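Long-range contacts in lipoprotein (Actinomyces odontolyticus, PDB 3UP9), which probably binds L-methionine as the membrane-tethered, periplasmic-binding-protein-like lipoprotein of an uptake system, and is seen with selenomethionine in its cleft: residues 35-40 and 217-222; 77-82 and 203-208; 120-125 and 140-145; 129-134 and 149-154. All blocks are in the same frame, centred on the assembly; numbering follows the deposited sequence.

Contact 1 of 4, residues 35-40 and 217-222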
loop_
_atom_site.group_PDB
_atom_site.type_symbol
_atom_site.label_atom_id
_atom_site.label_comp_id
_atom_site.label_asym_id
_atom_site.label_seq_id
_atom_site.Cartn_x
_atom_site.Cartn_y
_atom_site.Cartn_z
ATOM N N ILE A 35 -18.409 12.256 -14.489
ATOM C CA ILE A 35 -16.931 12.289 -14.632
ATOM C C ILE A 35 -16.374 11.178 -15.590
ATOM O O ILE A 35 -17.025 10.191 -15.865
ATOM C CB ILE A 35 -16.174 12.249 -13.267
ATOM C CG1 ILE A 35 -16.348 10.896 -12.574
ATOM C CG2 ILE A 35 -16.580 13.433 -12.349
ATOM C CD1 ILE A 35 -15.709 10.815 -11.209
ATOM N N LYS A 36 -15.166 11.403 -16.098
ATOM C CA LYS A 36 -14.396 10.419 -16.841
ATOM C C LYS A 36 -13.058 10.214 -16.115
ATOM O O LYS A 36 -12.450 11.169 -15.626
ATOM C CB LYS A 36 -14.140 10.880 -18.302
ATOM C CG LYS A 36 -15.352 10.885 -19.221
ATOM C CD LYS A 36 -14.999 11.294 -20.637
ATOM C CE LYS A 36 -16.232 11.298 -21.573
ATOM N NZ LYS A 36 -15.895 11.678 -22.985
ATOM N N LEU A 37 -12.613 8.966 -16.007
ATOM C CA LEU A 37 -11.307 8.708 -15.435
ATOM C C LEU A 37 -10.240 8.392 -16.475
ATOM O O LEU A 37 -10.425 7.576 -17.345
ATOM C CB LEU A 37 -11.366 7.606 -14.382
ATOM C CG LEU A 37 -12.291 7.769 -13.164
ATOM C CD1 LEU A 37 -12.130 6.519 -12.306
ATOM C CD2 LEU A 37 -11.980 9.057 -12.424
ATOM N N ASP A 38 -9.090 9.019 -16.326
ATOM C CA ASP A 38 -7.873 8.679 -17.101
ATOM C C ASP A 38 -6.908 7.996 -16.118
ATOM O O ASP A 38 -6.209 8.670 -15.410
ATOM C CB ASP A 38 -7.218 9.952 -17.667
ATOM C CG ASP A 38 -7.897 10.474 -18.928
ATOM O OD1 ASP A 38 -8.900 9.874 -19.341
ATOM O OD2 ASP A 38 -7.395 11.476 -19.532
ATOM N N ILE A 39 -6.897 6.654 -16.080
ATOM C CA ILE A 39 -6.115 5.929 -15.116
ATOM C C ILE A 39 -4.698 5.822 -15.652
ATOM O O ILE A 39 -4.510 5.366 -16.757
ATOM C CB ILE A 39 -6.719 4.538 -14.766
ATOM C CG1 ILE A 39 -8.178 4.692 -14.279
ATOM C CG2 ILE A 39 -5.913 3.854 -13.668
ATOM C CD1 ILE A 39 -9.083 3.501 -14.507
ATOM N N VAL A 40 -3.725 6.185 -14.815
ATOM C CA VAL A 40 -2.293 6.018 -15.094
ATOM C C VAL A 40 -1.713 5.097 -14.029
ATOM O O VAL A 40 -1.849 5.336 -12.806
ATOM C CB VAL A 40 -1.548 7.365 -15.164
ATOM C CG1 VAL A 40 -0.075 7.105 -15.482
ATOM C CG2 VAL A 40 -2.230 8.248 -16.213
ATOM N N ALA A 217 -14.385 15.172 -5.467
ATOM C CA ALA A 217 -15.404 14.811 -4.434
ATOM C C ALA A 217 -16.399 13.790 -4.998
ATOM O O ALA A 217 -16.867 12.921 -4.257
ATOM C CB ALA A 217 -16.135 16.037 -3.893
ATOM N N LYS A 218 -16.706 13.853 -6.303
ATOM C CA LYS A 218 -17.543 12.780 -6.912
ATOM C C LYS A 218 -16.813 11.400 -6.934
ATOM O O LYS A 218 -17.403 10.413 -6.555
ATOM C CB LYS A 218 -18.106 13.177 -8.292
ATOM C CG LYS A 218 -19.218 14.243 -8.261
ATOM C CD LYS A 218 -19.523 14.859 -9.646
ATOM C CE LYS A 218 -20.627 15.908 -9.548
ATOM N NZ LYS A 218 -21.417 16.054 -10.800
ATOM N N LEU A 219 -15.533 11.367 -7.308
ATOM C CA LEU A 219 -14.735 10.150 -7.300
ATOM C C LEU A 219 -14.604 9.610 -5.875
ATOM O O LEU A 219 -14.795 8.387 -5.614
ATOM C CB LEU A 219 -13.343 10.409 -7.951
ATOM C CG LEU A 219 -12.326 9.270 -7.936
ATOM C CD1 LEU A 219 -12.950 8.054 -8.586
ATOM C CD2 LEU A 219 -11.017 9.694 -8.598
ATOM N N GLU A 220 -14.315 10.494 -4.923
ATOM C CA GLU A 220 -14.325 10.078 -3.511
ATOM C C GLU A 220 -15.659 9.364 -3.121
ATOM O O GLU A 220 -15.639 8.282 -2.522
ATOM C CB GLU A 220 -14.034 11.285 -2.597
ATOM C CG GLU A 220 -14.206 11.039 -1.082
ATOM C CD GLU A 220 -13.202 10.033 -0.512
ATOM O OE1 GLU A 220 -12.182 9.705 -1.184
ATOM O OE2 GLU A 220 -13.415 9.594 0.627
ATOM N N LYS A 221 -16.806 9.961 -3.451
ATOM C CA LYS A 221 -18.096 9.367 -3.137
ATOM C C LYS A 221 -18.241 7.980 -3.837
ATOM O O LYS A 221 -18.603 6.998 -3.176
ATOM C CB LYS A 221 -19.215 10.359 -3.450
ATOM C CG LYS A 221 -20.610 9.792 -3.374
ATOM C CD LYS A 221 -21.639 10.766 -2.823
ATOM C CE LYS A 221 -22.941 10.004 -2.482
ATOM N NZ LYS A 221 -23.518 10.319 -1.133
ATOM N N LEU A 222 -17.823 7.865 -5.111
ATOM C CA LEU A 222 -17.882 6.576 -5.831
ATOM C C LEU A 222 -16.976 5.468 -5.201
ATOM O O LEU A 222 -17.393 4.301 -5.041
ATOM C CB LEU A 222 -17.606 6.770 -7.349
ATOM C CG LEU A 222 -18.532 7.691 -8.151
ATOM C CD1 LEU A 222 -18.036 7.772 -9.582
ATOM C CD2 LEU A 222 -20.009 7.295 -8.073
#

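Contact 2 of 4, residues 77-82 and 203-208. With PG4 (tetraethylene glycol), chain D.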
loop_
_atom_site.group_PDB
_atom_site.type_symbol
_atom_site.label_atom_id
_atom_site.label_comp_id
_atom_site.label_asym_id
_atom_site.label_seq_id
_atom_site.Cartn_x
_atom_site.Cartn_y
_atom_site.Cartn_z
ATOM N N TYR A 77 4.794 18.303 1.052
ATOM C CA TYR A 77 3.692 18.236 0.101
ATOM C C TYR A 77 2.427 18.877 0.683
ATOM O O TYR A 77 2.098 18.687 1.855
ATOM C CB TYR A 77 3.363 16.815 -0.361
ATOM C CG TYR A 77 4.423 16.078 -1.189
ATOM C CD1 TYR A 77 5.099 16.678 -2.247
ATOM C CD2 TYR A 77 4.663 14.752 -0.968
ATOM C CE1 TYR A 77 6.035 15.974 -2.987
ATOM C CE2 TYR A 77 5.581 14.045 -1.710
ATOM C CZ TYR A 77 6.270 14.654 -2.702
ATOM O OH TYR A 77 7.176 13.881 -3.401
ATOM N N ASN A 78 1.736 19.666 -0.144
ATOM C CA ASN A 78 0.439 20.217 0.250
ATOM C C ASN A 78 -0.715 19.361 -0.319
ATOM O O ASN A 78 -1.416 19.788 -1.240
ATOM C CB ASN A 78 0.293 21.711 -0.140
ATOM C CG ASN A 78 -1.045 22.290 0.302
ATOM O OD1 ASN A 78 -1.576 21.877 1.314
ATOM N ND2 ASN A 78 -1.560 23.238 -0.414
ATOM N N PHE A 79 -0.938 18.187 0.273
ATOM C CA PHE A 79 -1.996 17.290 -0.154
ATOM C C PHE A 79 -3.197 17.193 0.820
ATOM O O PHE A 79 -3.132 17.517 2.001
ATOM C CB PHE A 79 -1.432 15.886 -0.373
ATOM C CG PHE A 79 -0.374 15.783 -1.447
ATOM C CD1 PHE A 79 -0.241 16.728 -2.457
ATOM C CD2 PHE A 79 0.470 14.734 -1.439
ATOM C CE1 PHE A 79 0.737 16.597 -3.426
ATOM C CE2 PHE A 79 1.440 14.579 -2.420
ATOM C CZ PHE A 79 1.576 15.516 -3.413
ATOM N N GLU A 80 -4.307 16.729 0.263
ATOM C CA GLU A 80 -5.537 16.507 0.974
ATOM C C GLU A 80 -5.953 15.063 0.684
ATOM O O GLU A 80 -5.780 14.584 -0.429
ATOM C CB GLU A 80 -6.621 17.455 0.478
ATOM C CG GLU A 80 -6.249 18.901 0.339
ATOM C CD GLU A 80 -5.679 19.561 1.583
ATOM O OE1 GLU A 80 -6.130 19.277 2.711
ATOM O OE2 GLU A 80 -4.751 20.392 1.401
ATOM N N ALA A 81 -6.464 14.365 1.688
ATOM C CA ALA A 81 -6.855 12.964 1.572
ATOM C C ALA A 81 -8.317 12.720 1.982
ATOM O O ALA A 81 -8.934 13.420 2.827
ATOM C CB ALA A 81 -5.945 12.068 2.366
ATOM N N GLY A 82 -8.830 11.675 1.360
ATOM C CA GLY A 82 -10.134 11.153 1.607
ATOM C C GLY A 82 -10.151 10.101 2.665
ATOM O O GLY A 82 -9.122 9.820 3.281
ATOM N N VAL A 203 -6.045 5.689 0.691
ATOM C CA VAL A 203 -6.856 6.875 0.474
ATOM C C VAL A 203 -6.605 7.528 -0.874
ATOM O O VAL A 203 -5.538 7.365 -1.467
ATOM C CB VAL A 203 -6.643 7.901 1.657
ATOM C CG1 VAL A 203 -7.308 7.369 2.928
ATOM C CG2 VAL A 203 -5.169 8.177 1.879
ATOM N N LEU A 204 -7.632 8.244 -1.353
ATOM C CA LEU A 204 -7.547 9.117 -2.547
ATOM C C LEU A 204 -6.833 10.374 -2.068
ATOM O O LEU A 204 -7.165 10.884 -0.993
ATOM C CB LEU A 204 -8.956 9.486 -3.106
ATOM C CG LEU A 204 -8.947 10.302 -4.399
ATOM C CD1 LEU A 204 -8.592 9.478 -5.618
ATOM C CD2 LEU A 204 -10.323 10.907 -4.611
ATOM N N VAL A 205 -5.819 10.831 -2.800
ATOM C CA VAL A 205 -5.052 12.034 -2.399
ATOM C C VAL A 205 -5.057 12.951 -3.584
ATOM O O VAL A 205 -4.934 12.501 -4.712
ATOM C CB VAL A 205 -3.599 11.713 -1.893
ATOM C CG1 VAL A 205 -2.791 12.979 -1.610
ATOM C CG2 VAL A 205 -3.629 10.761 -0.710
ATOM N N TRP A 206 -5.244 14.237 -3.315
ATOM C CA TRP A 206 -5.162 15.283 -4.317
ATOM C C TRP A 206 -4.464 16.524 -3.737
ATOM O O TRP A 206 -4.161 16.609 -2.536
ATOM C CB TRP A 206 -6.571 15.577 -4.861
ATOM C CG TRP A 206 -7.524 16.154 -3.841
ATOM C CD1 TRP A 206 -7.755 17.503 -3.582
ATOM C CD2 TRP A 206 -8.345 15.433 -2.854
ATOM N NE1 TRP A 206 -8.618 17.658 -2.551
ATOM C CE2 TRP A 206 -9.024 16.459 -2.067
ATOM C CE3 TRP A 206 -8.557 14.072 -2.526
ATOM C CZ2 TRP A 206 -9.914 16.137 -1.036
ATOM C CZ3 TRP A 206 -9.444 13.765 -1.484
ATOM C CH2 TRP A 206 -10.100 14.782 -0.753
ATOM N N LYS A 207 -4.183 17.503 -4.582
ATOM C CA LYS A 207 -3.409 18.671 -4.159
ATOM C C LYS A 207 -4.406 19.722 -3.676
ATOM O O LYS A 207 -5.445 19.916 -4.312
ATOM C CB LYS A 207 -2.564 19.189 -5.322
ATOM C CG LYS A 207 -1.383 20.048 -4.936
ATOM C CD LYS A 207 -0.432 20.135 -6.111
ATOM C CE LYS A 207 0.300 21.464 -6.175
ATOM N NZ LYS A 207 1.672 21.317 -5.645
ATOM N N GLY A 208 -4.082 20.393 -2.557
ATOM C CA GLY A 208 -4.972 21.361 -1.926
ATOM C C GLY A 208 -5.568 22.433 -2.830
ATOM O O GLY A 208 -6.741 22.834 -2.672
HETATM O O1 PG4 D . 2.968 20.912 -2.583
HETATM C C1 PG4 D . 3.742 22.121 -2.373
HETATM C C2 PG4 D . 5.254 21.980 -2.570
HETATM O O2 PG4 D . 5.912 20.904 -1.868
HETATM C C3 PG4 D . 7.340 20.905 -1.952
HETATM C C4 PG4 D . 7.886 19.572 -2.475
HETATM O O3 PG4 D . 8.741 19.730 -3.630
#

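Contact 3 of 4, residues 120-125 and 140-145. With MSE (selenomethionine), chain B.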
loop_
_atom_site.group_PDB
_atom_site.type_symbol
_atom_site.label_atom_id
_atom_site.label_comp_id
_atom_site.label_asym_id
_atom_site.label_seq_id
_atom_site.Cartn_x
_atom_site.Cartn_y
_atom_site.Cartn_z
ATOM N N ARG A 120 6.480 0.057 9.351
ATOM C CA ARG A 120 5.339 -0.839 9.497
ATOM C C ARG A 120 5.734 -2.365 9.479
ATOM O O ARG A 120 5.183 -3.155 10.246
ATOM C CB ARG A 120 4.326 -0.483 8.425
ATOM C CG ARG A 120 3.168 -1.440 8.282
ATOM C CD ARG A 120 2.319 -0.972 7.117
ATOM N NE ARG A 120 1.110 -1.754 6.866
ATOM C CZ ARG A 120 0.438 -1.678 5.720
ATOM N NH1 ARG A 120 0.812 -0.831 4.790
ATOM N NH2 ARG A 120 -0.651 -2.371 5.543
ATOM N N ALA A 121 6.691 -2.727 8.614
ATOM C CA ALA A 121 7.252 -4.080 8.491
ATOM C C ALA A 121 8.000 -4.485 9.774
ATOM O O ALA A 121 7.859 -5.618 10.260
ATOM C CB ALA A 121 8.195 -4.151 7.268
ATOM N N LEU A 122 8.800 -3.549 10.305
ATOM C CA LEU A 122 9.451 -3.692 11.620
ATOM C C LEU A 122 8.456 -3.965 12.745
ATOM O O LEU A 122 8.688 -4.877 13.528
ATOM C CB LEU A 122 10.419 -2.526 11.929
ATOM C CG LEU A 122 11.712 -2.604 11.043
ATOM C CD1 LEU A 122 12.554 -1.344 11.213
ATOM C CD2 LEU A 122 12.506 -3.886 11.292
ATOM N N GLU A 123 7.329 -3.251 12.797
ATOM C CA GLU A 123 6.268 -3.536 13.807
ATOM C C GLU A 123 5.732 -4.982 13.667
ATOM O O GLU A 123 5.474 -5.676 14.656
ATOM C CB GLU A 123 5.053 -2.611 13.648
ATOM C CG GLU A 123 5.307 -1.122 13.497
ATOM C CD GLU A 123 5.787 -0.457 14.749
ATOM O OE1 GLU A 123 5.920 -1.182 15.767
ATOM O OE2 GLU A 123 6.024 0.788 14.707
ATOM N N LEU A 124 5.496 -5.385 12.418
ATOM C CA LEU A 124 4.935 -6.678 12.134
ATOM C C LEU A 124 5.887 -7.711 12.676
ATOM O O LEU A 124 5.430 -8.657 13.310
ATOM C CB LEU A 124 4.707 -6.890 10.616
ATOM C CG LEU A 124 4.145 -8.259 10.250
ATOM C CD1 LEU A 124 2.776 -8.382 10.932
ATOM C CD2 LEU A 124 4.069 -8.380 8.738
ATOM N N LEU A 125 7.203 -7.526 12.441
ATOM C CA LEU A 125 8.202 -8.463 12.946
ATOM C C LEU A 125 8.276 -8.435 14.493
ATOM O O LEU A 125 8.475 -9.487 15.093
ATOM C CB LEU A 125 9.579 -8.282 12.246
ATOM C CG LEU A 125 9.615 -8.482 10.688
ATOM C CD1 LEU A 125 10.938 -8.076 10.050
ATOM C CD2 LEU A 125 9.248 -9.898 10.300
ATOM N N VAL A 140 11.522 4.599 13.942
ATOM C CA VAL A 140 11.686 3.119 13.816
ATOM C C VAL A 140 12.217 2.636 12.441
ATOM O O VAL A 140 11.507 2.666 11.408
ATOM C CB VAL A 140 10.358 2.360 14.127
ATOM C CG1 VAL A 140 10.542 0.844 14.063
ATOM C CG2 VAL A 140 9.786 2.784 15.474
ATOM N N ASN A 141 13.459 2.157 12.451
ATOM C CA ASN A 141 14.154 1.706 11.246
ATOM C C ASN A 141 15.172 0.558 11.512
ATOM O O ASN A 141 15.449 0.230 12.661
ATOM C CB ASN A 141 14.784 2.916 10.532
ATOM C CG ASN A 141 15.952 3.547 11.302
ATOM O OD1 ASN A 141 16.894 2.865 11.749
ATOM N ND2 ASN A 141 15.905 4.866 11.425
ATOM N N ILE A 142 15.712 -0.060 10.465
ATOM C CA ILE A 142 16.630 -1.189 10.662
ATOM C C ILE A 142 17.831 -0.920 11.575
ATOM O O ILE A 142 18.299 -1.869 12.236
ATOM C CB ILE A 142 17.091 -1.882 9.342
ATOM C CG1 ILE A 142 17.902 -0.961 8.401
ATOM C CG2 ILE A 142 15.891 -2.531 8.673
ATOM C CD1 ILE A 142 18.437 -1.642 7.131
ATOM N N ASN A 143 18.296 0.348 11.653
ATOM C CA ASN A 143 19.382 0.745 12.590
ATOM C C ASN A 143 18.945 1.090 14.017
ATOM O O ASN A 143 19.814 1.227 14.864
ATOM C CB ASN A 143 20.196 1.950 12.070
ATOM C CG ASN A 143 20.633 1.788 10.633
ATOM O OD1 ASN A 143 21.204 0.763 10.233
ATOM N ND2 ASN A 143 20.328 2.794 9.829
ATOM N N THR A 144 17.649 1.267 14.307
ATOM C CA THR A 144 17.220 1.627 15.682
ATOM C C THR A 144 16.475 0.519 16.443
ATOM O O THR A 144 16.249 0.661 17.632
ATOM C CB THR A 144 16.421 2.975 15.742
ATOM O OG1 THR A 144 15.072 2.777 15.310
ATOM C CG2 THR A 144 17.089 4.067 14.888
ATOM N N VAL A 145 16.105 -0.578 15.777
ATOM C CA VAL A 145 15.458 -1.730 16.448
ATOM C C VAL A 145 16.559 -2.687 16.967
ATOM O O VAL A 145 17.721 -2.534 16.575
ATOM C CB VAL A 145 14.444 -2.419 15.532
ATOM C CG1 VAL A 145 13.394 -1.401 15.136
ATOM C CG2 VAL A 145 15.116 -3.037 14.305
HETATM N N MSE B 300 -0.918 -0.353 -1.205
HETATM C CA MSE B 300 0.055 -0.236 -0.097
HETATM C C MSE B 300 -0.485 -0.720 1.227
HETATM O O MSE B 300 -1.706 -0.567 1.498
HETATM O OXT MSE B 300 0.330 -1.248 2.000
HETATM C CB MSE B 300 0.484 1.200 0.063
HETATM C CG MSE B 300 1.617 1.418 1.115
HETATM SE SE MSE B 300 2.058 3.279 1.242
HETATM C CE MSE B 300 2.525 3.772 -0.641
#

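Contact 4 of 4, residues 129-134 and 149-154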
loop_
_atom_site.group_PDB
_atom_site.type_symbol
_atom_site.label_atom_id
_atom_site.label_comp_id
_atom_site.label_asym_id
_atom_site.label_seq_id
_atom_site.Cartn_x
_atom_site.Cartn_y
_atom_site.Cartn_z
ATOM N N GLY A 129 8.113 -11.459 17.906
ATOM C CA GLY A 129 9.237 -11.618 18.821
ATOM C C GLY A 129 10.618 -11.548 18.178
ATOM O O GLY A 129 11.597 -11.878 18.825
ATOM N N LEU A 130 10.714 -11.083 16.920
ATOM C CA LEU A 130 11.967 -11.122 16.137
ATOM C C LEU A 130 12.813 -9.846 16.256
ATOM O O LEU A 130 14.030 -9.907 16.133
ATOM C CB LEU A 130 11.667 -11.468 14.664
ATOM C CG LEU A 130 12.815 -11.860 13.722
ATOM C CD1 LEU A 130 13.359 -13.187 14.184
ATOM C CD2 LEU A 130 12.386 -11.963 12.251
ATOM N N VAL A 131 12.176 -8.695 16.457
ATOM C CA VAL A 131 12.880 -7.474 16.828
ATOM C C VAL A 131 12.201 -6.784 18.043
ATOM O O VAL A 131 11.014 -6.950 18.356
ATOM C CB VAL A 131 13.006 -6.478 15.632
ATOM C CG1 VAL A 131 13.627 -7.157 14.405
ATOM C CG2 VAL A 131 11.650 -5.850 15.283
ATOM N N SER A 132 12.977 -5.989 18.733
ATOM C CA SER A 132 12.480 -5.180 19.847
ATOM C C SER A 132 12.471 -3.701 19.413
ATOM O O SER A 132 13.480 -3.226 18.875
ATOM C CB SER A 132 13.396 -5.413 21.032
ATOM O OG SER A 132 13.431 -4.273 21.787
ATOM N N ILE A 133 11.343 -2.993 19.539
ATOM C CA ILE A 133 11.327 -1.540 19.206
ATOM C C ILE A 133 11.360 -0.675 20.475
ATOM O O ILE A 133 10.488 -0.798 21.314
ATOM C CB ILE A 133 10.109 -1.146 18.343
ATOM C CG1 ILE A 133 10.083 -1.989 17.057
ATOM C CG2 ILE A 133 10.194 0.353 18.043
ATOM C CD1 ILE A 133 8.714 -2.417 16.601
ATOM N N PRO A 134 12.352 0.219 20.619
ATOM C CA PRO A 134 12.324 0.998 21.873
ATOM C C PRO A 134 11.041 1.881 22.000
ATOM O O PRO A 134 10.548 2.373 20.963
ATOM C CB PRO A 134 13.578 1.855 21.755
ATOM C CG PRO A 134 13.728 2.078 20.279
ATOM C CD PRO A 134 13.165 0.876 19.576
ATOM N N LYS A 149 17.104 -12.344 17.296
ATOM C CA LYS A 149 17.750 -13.567 16.785
ATOM C C LYS A 149 18.853 -13.088 15.835
ATOM O O LYS A 149 18.877 -11.933 15.450
ATOM C CB LYS A 149 16.729 -14.468 16.053
ATOM C CG LYS A 149 15.519 -14.914 16.888
ATOM C CD LYS A 149 15.877 -15.984 17.954
ATOM C CE LYS A 149 14.748 -16.352 18.944
ATOM N NZ LYS A 149 13.780 -17.418 18.540
ATOM N N ASN A 150 19.787 -13.943 15.466
ATOM C CA ASN A 150 20.873 -13.535 14.584
ATOM C C ASN A 150 20.500 -13.654 13.095
ATOM O O ASN A 150 20.502 -14.742 12.519
ATOM C CB ASN A 150 22.140 -14.340 14.871
ATOM C CG ASN A 150 23.317 -13.857 14.039
ATOM O OD1 ASN A 150 23.761 -14.538 13.123
ATOM N ND2 ASN A 150 23.795 -12.647 14.325
ATOM N N PHE A 151 20.169 -12.525 12.485
ATOM C CA PHE A 151 19.904 -12.462 11.064
ATOM C C PHE A 151 20.291 -11.045 10.573
ATOM O O PHE A 151 20.612 -10.195 11.385
ATOM C CB PHE A 151 18.417 -12.761 10.811
ATOM C CG PHE A 151 17.490 -11.663 11.299
ATOM C CD1 PHE A 151 17.049 -11.627 12.621
ATOM C CD2 PHE A 151 17.081 -10.657 10.449
ATOM C CE1 PHE A 151 16.232 -10.597 13.062
ATOM C CE2 PHE A 151 16.273 -9.604 10.901
ATOM C CZ PHE A 151 15.863 -9.573 12.202
ATOM N N ASP A 152 20.251 -10.796 9.263
ATOM C CA ASP A 152 20.456 -9.475 8.674
ATOM C C ASP A 152 19.251 -9.033 7.866
ATOM O O ASP A 152 18.673 -9.822 7.114
ATOM C CB ASP A 152 21.683 -9.492 7.756
ATOM C CG ASP A 152 22.931 -9.864 8.498
ATOM O OD1 ASP A 152 23.147 -9.306 9.594
ATOM O OD2 ASP A 152 23.681 -10.730 8.012
ATOM N N PHE A 153 18.879 -7.765 8.011
ATOM C CA PHE A 153 17.947 -7.160 7.086
ATOM C C PHE A 153 18.646 -6.779 5.799
ATOM O O PHE A 153 19.813 -6.402 5.797
ATOM C CB PHE A 153 17.329 -5.907 7.672
ATOM C CG PHE A 153 16.364 -6.159 8.793
ATOM C CD1 PHE A 153 15.108 -6.632 8.529
ATOM C CD2 PHE A 153 16.711 -5.856 10.110
ATOM C CE1 PHE A 153 14.214 -6.849 9.561
ATOM C CE2 PHE A 153 15.811 -6.043 11.142
ATOM C CZ PHE A 153 14.563 -6.552 10.859
ATOM N N ARG A 154 17.942 -6.884 4.695
ATOM C CA ARG A 154 18.465 -6.332 3.439
ATOM C C ARG A 154 17.430 -5.428 2.823
ATOM O O ARG A 154 16.346 -5.879 2.439
ATOM C CB ARG A 154 18.832 -7.432 2.451
ATOM C CG ARG A 154 19.871 -8.375 2.969
ATOM C CD ARG A 154 21.222 -7.730 3.038
ATOM N NE ARG A 154 22.133 -8.850 3.002
ATOM C CZ ARG A 154 22.549 -9.455 1.885
ATOM N NH1 ARG A 154 22.213 -9.005 0.655
ATOM N NH2 ARG A 154 23.338 -10.509 2.013
#

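Contact 1 of 4, residues 35-40 and 217-222
Ile35 and Leu37 point from the strand 35-40 toward the helix 217-222. Ile35 meets Leu219 and Leu222, and Leu37 meets Leu219. The tight part is built on Ile35 and Leu219, whose side chains cross at about a right angle. CG1 of Ile35 sits between its own backbone N and carbonyl carbon (chi1 68°), and CD1 continues from it to the helix. There CD1 of Ile35 lies 4.0 Å from CB of Leu219 and 3.9 Å from its backbone N. Beside it, CD2 of Leu37 meets CD2 of Leu219 at 4.0 Å. The strand and helix axes run at 82° to each other, 10.0 Å apart at closest approach. This is helix-on-sheet packing in a fold of the periplasmic binding protein clan: strand 35-41 pairs in parallel with strand 7-13, and Leu219 also touches Val11 and Leu204 of the same sheet. Leu222 forms a looser margin. Its CD1 reaches CD1 of Ile35 at 4.2 Å, and it also packs on Ile25 and Ala33. Toward solvent lies Lys218, which is exposed. Its CD passes CG2 of Ile35 at 4.2 Å, and the chain then leads away from the strand, with NZ making a weak hydrogen bond to the carbonyl O of Ala33.

Contact 2 of 4, residues 77-82 and 203-208
Val205 and Phe79 form the apolar centre, crossing at about a right angle. CG1 of Val205 lies anti to its backbone N (chi1 175°) and meets CB of Phe79 at 3.4 Å. CG2 of Val205 turns to CB of Ala81, which also touches CG2 of Val203 at 4.0 Å. Trp206 and Glu80 lie on the other face of the sheet. There CB of Glu80 sits over the five-membered ring of Trp206, 3.9 Å from its centroid, in a CH-pi contact. The carbonyl O of Glu80 stands above the same indole, offset toward the rim. Between the two faces runs an antiparallel ladder. Glu80 and Trp206 are the hydrogen-bonded pair, with Glu80 N to Trp206 O at 2.8 Å and Trp206 N to Glu80 O at 3.0 Å. Gly82 N donates to Leu204 O, and Gly208 N to Asn78 O in a nearly straight bond (177°). At the polar edge a tetraethylene glycol, probably from the crystallisation liquor, takes a hydrogen bond on O1 from Asn78 N at 3.0 Å and a weak one from Lys207 NZ. The stronger partner of Lys207 NZ is Asn53 OD1, itself hydrogen-bonded to the glycol. Strand 201-207 lies between strands 79-81 and 59-64. Helix 65-75 packs on Phe79, Ala81 and Val205, helix 46-53 on Phe79 and Tyr77, and helix 213-223 on Leu204 and Trp206.

Contact 3 of 4, residues 120-125 and 140-145
Leu122 points from the helix 120-125 at the loop 140-145, with CG anti to its carbonyl carbon (chi1 -71°) and CD1 anti to CA (chi2 172°). CD1 of Leu122 is thereby carried onto the loop backbone, 3.2 Å from C of Asn141 and 3.5 Å from N of Ile142. Valines flank it. CG1 of Val140 lies 4.0 Å from CB of Leu122, and CG1 of Val145 lies 4.0 Å from CD1 of Leu122. The turn that receives the leucine is held by its own bonds. Asn141 O accepts from Thr144 N at 2.9 Å and from Val145 N at 3.3 Å, and Asn141 N donates weakly to Thr144 OG1. A further link to the helix comes from Gln118, whose OE1 accepts from Ile142 N. Arg120 points away from the loop, and its chain is extended from CG to NE. Its NH1 donates to OXT of the bound selenomethionine at 2.9 Å, with OXT near the guanidinium plane at its edge. Arg120 NE pairs with Glu193 in a salt bridge, which probably steadies the guanidinium. The helix thus has two chemistries: an apolar side that holds the loop, and a cationic group that meets the ligand carboxylate, consistent with recognition of a free amino acid.

Contact 4 of 4, residues 129-134 and 149-154
Leu130 and Phe151 make the main aliphatic-aromatic contact between the segments 129-134 and 149-154. CG of Leu130 approaches CE1 of Phe151 at 3.7 Å, and CD2 lies over one face of the ring. CG of Leu130 is anti to its backbone N (chi1 -167°), which turns it to the phenyl group. Leu103 and Ile109 pack on both Leu130 and Phe151. The second contact of this kind belongs to Val131. Its CG1 meets two phenyl rings at their edges, near both planes: CZ of Phe153 at 3.7 Å and CZ of Phe151 at 4.0 Å. The two rings also touch each other, with CE2 of Phe151 over the centre of the Phe153 ring. Strand 151-156 is an outermost strand of the five-stranded sheet, beside strand 107-112. Strand 131-132 belongs instead to a two-stranded antiparallel sheet with strand 146-147, so the contact joins this small antiparallel pair to the edge of the larger sheet. Purely aliphatic packing is seen at Lys149, which crosses Leu130 at about a right angle. CG of Lys149 lies 3.9 Å from CD1 of Leu130, while its NZ makes a weak hydrogen bond to a tetraethylene glycol, probably from the crystallisation liquor. Across the two segments no hydrogen bonds form. Polar links go to neighbours: the backbones of Leu130 and Leu148 are bonded, as are those of Asp152 and Ile109.

From the N terminus, strand 35-40 opens the longest loop, which contact 1 closes at helix 217-222. Contact 2 starts at 77-82 and closes at 203-208, nested inside that loop. Contacts 3 and 4 lie inside both. They cross: 120-125 and 129-134 come first, then 140-145 and 149-154. Contacts 1 and 2 touch through Leu219 and Leu204. Contact 1 packs helix 213-223 on the seven-stranded sheet, and contact 2 pairs its strands 79-81 and 201-207. Contacts 3 and 4, with centres about 8 Å apart, touch through Leu122 and Phe153. They join helix 115-127, loop 140-145, strand 131-132 and the edge strand 151-156 of the five-stranded sheet. The centres of contacts 1 and 4 are about 42 Å apart.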